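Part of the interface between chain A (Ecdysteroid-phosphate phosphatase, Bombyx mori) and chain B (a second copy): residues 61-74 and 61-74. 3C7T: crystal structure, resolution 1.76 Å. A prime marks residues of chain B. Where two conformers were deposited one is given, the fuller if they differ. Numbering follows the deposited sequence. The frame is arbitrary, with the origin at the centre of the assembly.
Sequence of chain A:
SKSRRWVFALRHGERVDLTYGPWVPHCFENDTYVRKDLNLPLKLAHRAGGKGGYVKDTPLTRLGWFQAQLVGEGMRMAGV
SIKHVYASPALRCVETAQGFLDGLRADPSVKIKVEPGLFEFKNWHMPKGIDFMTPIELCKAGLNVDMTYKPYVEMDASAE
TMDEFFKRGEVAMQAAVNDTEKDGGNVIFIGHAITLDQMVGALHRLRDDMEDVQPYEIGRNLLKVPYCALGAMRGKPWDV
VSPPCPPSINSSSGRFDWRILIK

Chain A (61-74) TRLGWFQAQLVGEG
Chain B, residues 61-74: TRLGWFQAQLVGEG

This is a near-symmetric helix-helix contact between two copies of one segment, with a stacked phenylalanine pair at its centre and an arginine-glutamate salt bridge at each end. In both chains residues 62-74 form a regular alpha helix, with phi/psi near -60/-43, and the helix continues beyond the stretch. Thr61, with phi/psi of -72/170 and chi1 p, is the N-cap. Its OG1 accepts from Gly64 N at 2.9 Å, and Thr61′ repeats this bond. The helix axes approach to 11.4 Å, and their N-to-C directions differ by 136°, so the helices run roughly antiparallel but well splayed.

Like residues pair in the middle of the register, and Arg62 pairs with Leu70 of the other chain on both flanks. Leu63 CA lies 7.9 Å from Leu63′ CA, and Phe66 CA lies 8.2 Å from Phe66′ CA. Towards the ends, Arg62 CA faces Leu70′ CA at 8.9 Å, and Leu70 CA faces Arg62′ CA at 9.0 Å.

Both Phe66 side chains point toward the partner, with chi1 t and chi2 66°. Their rings form an offset stack, with centroids 4.4 Å apart and planes at 10°. The offset sets each CB over the other ring: Phe66 CB is 4.1 Å from the Phe66′ ring centroid. Leu63 (chi1 t, chi2 p) leaves its backbone sideways, but its end turns inward, and Leu63 CD1 meets Leu63′ CD1 at 3.7 Å.

Arg62 adopts m for chi1, chi2 and chi3, with chi4 near -85°. Arg62 NH1 donates to Glu73′ OE1 at 2.8 Å, near the guanidinium plane, where the N-H groups point. A weak bond from Arg62 NH2 to Glu73′ OE1 (3.4 Å) supplements it. The reciprocal bridge joins Arg62′ NH1 to Glu73 OE1 at 2.8 Å. Glu73 is extended, with chi1 and chi2 t and chi3 51°. Leu70′ (chi1 m, chi2 t) covers one guanidinium face, its CD2 lying 3.5 Å from Arg62 NH1.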

# COMPACT_ATOMS: atom_id res chain seq x y z
N THR A 61 -3.48 8.50 3.60
CA THR A 61 -2.34 8.36 2.69
C THR A 61 -2.84 7.56 1.48
O THR A 61 -3.95 7.00 1.51
CB THR A 61 -1.21 7.57 3.34
OG1 THR A 61 -1.72 6.30 3.75
CG2 THR A 61 -0.69 8.35 4.58
N ARG A 62 -2.01 7.49 0.43
CA ARG A 62 -2.28 6.58 -0.71
C ARG A 62 -2.45 5.15 -0.21
O ARG A 62 -3.37 4.45 -0.65
CB ARG A 62 -1.18 6.69 -1.79
CG ARG A 62 -1.11 8.05 -2.54
CD ARG A 62 -2.37 8.37 -3.34
NE ARG A 62 -2.65 7.35 -4.37
CZ ARG A 62 -2.14 7.33 -5.59
NH1 ARG A 62 -1.27 8.24 -5.97
NH2 ARG A 62 -2.47 6.34 -6.44
N LEU A 63 -1.58 4.73 0.71
CA LEU A 63 -1.65 3.39 1.26
C LEU A 63 -2.99 3.22 1.99
O LEU A 63 -3.60 2.16 1.94
CB LEU A 63 -0.51 3.14 2.24
CG LEU A 63 -0.53 1.78 2.93
CD1 LEU A 63 -0.82 0.63 1.93
CD2 LEU A 63 0.76 1.57 3.69
N GLY A 64 -3.44 4.25 2.70
CA GLY A 64 -4.71 4.16 3.44
C GLY A 64 -5.90 3.89 2.54
O GLY A 64 -6.76 3.07 2.86
N TRP A 65 -5.98 4.58 1.41
CA TRP A 65 -6.95 4.25 0.36
C TRP A 65 -6.81 2.80 -0.11
O TRP A 65 -7.81 2.10 -0.23
CB TRP A 65 -6.76 5.16 -0.84
CG TRP A 65 -7.40 6.47 -0.67
CD1 TRP A 65 -6.89 7.57 -0.03
CD2 TRP A 65 -8.69 6.85 -1.16
NE1 TRP A 65 -7.79 8.62 -0.11
CE2 TRP A 65 -8.90 8.21 -0.79
CE3 TRP A 65 -9.70 6.19 -1.90
CZ2 TRP A 65 -10.08 8.91 -1.12
CZ3 TRP A 65 -10.87 6.89 -2.23
CH2 TRP A 65 -11.04 8.23 -1.85
N PHE A 66 -5.58 2.36 -0.35
CA PHE A 66 -5.31 0.99 -0.84
C PHE A 66 -5.72 -0.09 0.16
O PHE A 66 -6.32 -1.10 -0.19
CB PHE A 66 -3.82 0.87 -1.16
CG PHE A 66 -3.43 -0.42 -1.80
CD1 PHE A 66 -3.88 -0.75 -3.07
CD2 PHE A 66 -2.59 -1.30 -1.13
CE1 PHE A 66 -3.49 -1.98 -3.67
CE2 PHE A 66 -2.18 -2.52 -1.72
CZ PHE A 66 -2.65 -2.85 -2.99
N GLN A 67 -5.43 0.15 1.44
CA GLN A 67 -5.92 -0.74 2.52
C GLN A 67 -7.43 -0.89 2.51
O GLN A 67 -7.94 -2.01 2.63
CB GLN A 67 -5.47 -0.20 3.89
CG GLN A 67 -3.95 -0.25 4.07
CD GLN A 67 -3.43 0.49 5.33
OE1 GLN A 67 -4.07 1.44 5.82
NE2 GLN A 67 -2.22 0.10 5.81
N ALA A 68 -8.14 0.22 2.34
CA ALA A 68 -9.63 0.18 2.31
C ALA A 68 -10.09 -0.58 1.07
O ALA A 68 -11.04 -1.37 1.12
CB ALA A 68 -10.17 1.60 2.33
N GLN A 69 -9.42 -0.34 -0.04
CA GLN A 69 -9.73 -1.03 -1.30
C GLN A 69 -9.55 -2.53 -1.19
O GLN A 69 -10.38 -3.28 -1.68
CB GLN A 69 -8.86 -0.49 -2.42
CG GLN A 69 -9.23 0.91 -2.80
CD GLN A 69 -8.13 1.65 -3.57
OE1 GLN A 69 -7.14 1.06 -4.01
NE2 GLN A 69 -8.32 2.95 -3.74
N LEU A 70 -8.49 -2.97 -0.52
CA LEU A 70 -8.24 -4.38 -0.32
C LEU A 70 -9.35 -5.06 0.46
O LEU A 70 -9.72 -6.23 0.15
CB LEU A 70 -6.91 -4.59 0.40
CG LEU A 70 -5.70 -4.32 -0.47
CD1 LEU A 70 -4.48 -4.40 0.47
CD2 LEU A 70 -5.60 -5.31 -1.65
N VAL A 71 -9.88 -4.36 1.46
CA VAL A 71 -11.03 -4.88 2.20
C VAL A 71 -12.28 -5.01 1.28
O VAL A 71 -12.91 -6.08 1.24
CB VAL A 71 -11.33 -4.06 3.48
CG1 VAL A 71 -12.62 -4.62 4.18
CG2 VAL A 71 -10.12 -4.07 4.43
N GLY A 72 -12.60 -3.94 0.54
CA GLY A 72 -13.77 -3.97 -0.40
C GLY A 72 -13.61 -5.10 -1.42
O GLY A 72 -14.57 -5.88 -1.66
N GLU A 73 -12.41 -5.23 -1.98
CA GLU A 73 -12.06 -6.29 -2.95
C GLU A 73 -12.26 -7.67 -2.30
O GLU A 73 -12.80 -8.59 -2.93
CB GLU A 73 -10.62 -6.12 -3.46
CG GLU A 73 -10.17 -7.04 -4.62
CD GLU A 73 -8.63 -7.07 -4.86
OE1 GLU A 73 -7.86 -7.28 -3.91
OE2 GLU A 73 -8.19 -6.91 -6.01
N GLY A 74 -11.84 -7.81 -1.04
CA GLY A 74 -11.92 -9.08 -0.33
C GLY A 74 -13.37 -9.47 -0.10
O GLY A 74 -13.72 -10.66 -0.21
N THR B 61 4.56 -8.48 -1.89
CA THR B 61 3.24 -8.33 -1.30
C THR B 61 2.37 -7.46 -2.22
O THR B 61 2.90 -6.84 -3.18
CB THR B 61 3.31 -7.62 0.06
OG1 THR B 61 3.92 -6.33 -0.11
CG2 THR B 61 4.10 -8.48 1.06
N ARG B 62 1.08 -7.37 -1.91
CA ARG B 62 0.20 -6.39 -2.58
C ARG B 62 0.74 -4.96 -2.45
O ARG B 62 0.76 -4.18 -3.42
CB ARG B 62 -1.25 -6.45 -2.05
CG ARG B 62 -1.98 -7.76 -2.35
CD ARG B 62 -2.22 -8.03 -3.85
NE ARG B 62 -3.07 -7.03 -4.54
CZ ARG B 62 -4.42 -7.03 -4.55
NH1 ARG B 62 -5.11 -7.93 -3.90
NH2 ARG B 62 -5.08 -6.09 -5.22
N LEU B 63 1.20 -4.60 -1.26
CA LEU B 63 1.78 -3.29 -1.10
C LEU B 63 3.04 -3.13 -1.95
O LEU B 63 3.29 -2.04 -2.47
CB LEU B 63 2.05 -3.01 0.39
CG LEU B 63 2.89 -1.78 0.68
CD1 LEU B 63 2.21 -0.49 0.12
CD2 LEU B 63 3.11 -1.73 2.18
N GLY B 64 3.87 -4.17 -2.11
CA GLY B 64 5.08 -4.02 -2.94
C GLY B 64 4.70 -3.69 -4.36
O GLY B 64 5.36 -2.91 -5.01
N TRP B 65 3.64 -4.32 -4.87
CA TRP B 65 3.13 -3.94 -6.20
C TRP B 65 2.67 -2.49 -6.23
O TRP B 65 2.97 -1.75 -7.17
CB TRP B 65 1.96 -4.83 -6.57
CG TRP B 65 2.36 -6.11 -7.14
CD1 TRP B 65 2.70 -7.24 -6.46
CD2 TRP B 65 2.49 -6.42 -8.54
NE1 TRP B 65 2.97 -8.26 -7.35
CE2 TRP B 65 2.87 -7.77 -8.63
CE3 TRP B 65 2.29 -5.68 -9.72
CZ2 TRP B 65 3.05 -8.42 -9.86
CZ3 TRP B 65 2.47 -6.31 -10.94
CH2 TRP B 65 2.87 -7.68 -11.00
N PHE B 66 1.91 -2.11 -5.22
CA PHE B 66 1.44 -0.71 -5.11
C PHE B 66 2.59 0.32 -5.04
O PHE B 66 2.53 1.36 -5.69
CB PHE B 66 0.51 -0.60 -3.90
CG PHE B 66 -0.22 0.72 -3.82
CD1 PHE B 66 -1.14 1.05 -4.79
CD2 PHE B 66 0.06 1.62 -2.81
CE1 PHE B 66 -1.82 2.28 -4.74
CE2 PHE B 66 -0.60 2.85 -2.75
CZ PHE B 66 -1.53 3.19 -3.71
N GLN B 67 3.61 0.07 -4.20
CA GLN B 67 4.83 0.89 -4.16
C GLN B 67 5.45 1.09 -5.54
O GLN B 67 5.79 2.22 -5.94
CB GLN B 67 5.85 0.23 -3.21
CG GLN B 67 5.46 0.33 -1.74
CD GLN B 67 6.29 -0.52 -0.83
OE1 GLN B 67 6.89 -1.53 -1.27
NE2 GLN B 67 6.31 -0.17 0.47
N ALA B 68 5.56 -0.00 -6.30
CA ALA B 68 6.08 0.04 -7.66
C ALA B 68 5.20 0.87 -8.62
O ALA B 68 5.70 1.70 -9.39
CB ALA B 68 6.25 -1.44 -8.18
N GLN B 69 3.90 0.68 -8.52
CA GLN B 69 2.93 1.43 -9.32
C GLN B 69 2.99 2.92 -9.04
O GLN B 69 2.86 3.74 -9.95
CB GLN B 69 1.53 0.94 -8.99
CG GLN B 69 1.23 -0.44 -9.53
CD GLN B 69 0.05 -1.09 -8.85
OE1 GLN B 69 -0.89 -0.41 -8.42
NE2 GLN B 69 0.07 -2.41 -8.78
N LEU B 70 3.21 3.28 -7.77
CA LEU B 70 3.27 4.71 -7.44
C LEU B 70 4.47 5.39 -8.10
O LEU B 70 4.41 6.56 -8.51
CB LEU B 70 3.33 4.89 -5.91
CG LEU B 70 2.06 4.60 -5.13
CD1 LEU B 70 2.38 4.62 -3.63
CD2 LEU B 70 1.04 5.68 -5.48
N VAL B 71 5.59 4.67 -8.15
CA VAL B 71 6.76 5.20 -8.85
C VAL B 71 6.46 5.38 -10.35
O VAL B 71 6.78 6.42 -10.94
CB VAL B 71 8.00 4.31 -8.64
CG1 VAL B 71 9.22 4.86 -9.42
CG2 VAL B 71 8.32 4.22 -7.14
N GLY B 72 5.84 4.36 -10.97
CA GLY B 72 5.51 4.42 -12.39
C GLY B 72 4.57 5.60 -12.64
O GLY B 72 4.75 6.38 -13.57
N GLU B 73 3.57 5.74 -11.77
CA GLU B 73 2.60 6.86 -11.87
C GLU B 73 3.30 8.20 -11.73
O GLU B 73 2.94 9.15 -12.42
CB GLU B 73 1.50 6.73 -10.81
CG GLU B 73 0.47 7.87 -10.80
CD GLU B 73 -0.52 7.75 -9.63
OE1 GLU B 73 -0.08 7.75 -8.47
OE2 GLU B 73 -1.75 7.65 -9.88
N GLY B 74 4.24 8.28 -10.79
CA GLY B 74 5.09 9.48 -10.60
C GLY B 74 5.87 9.86 -11.85
O GLY B 74 5.94 11.05 -12.22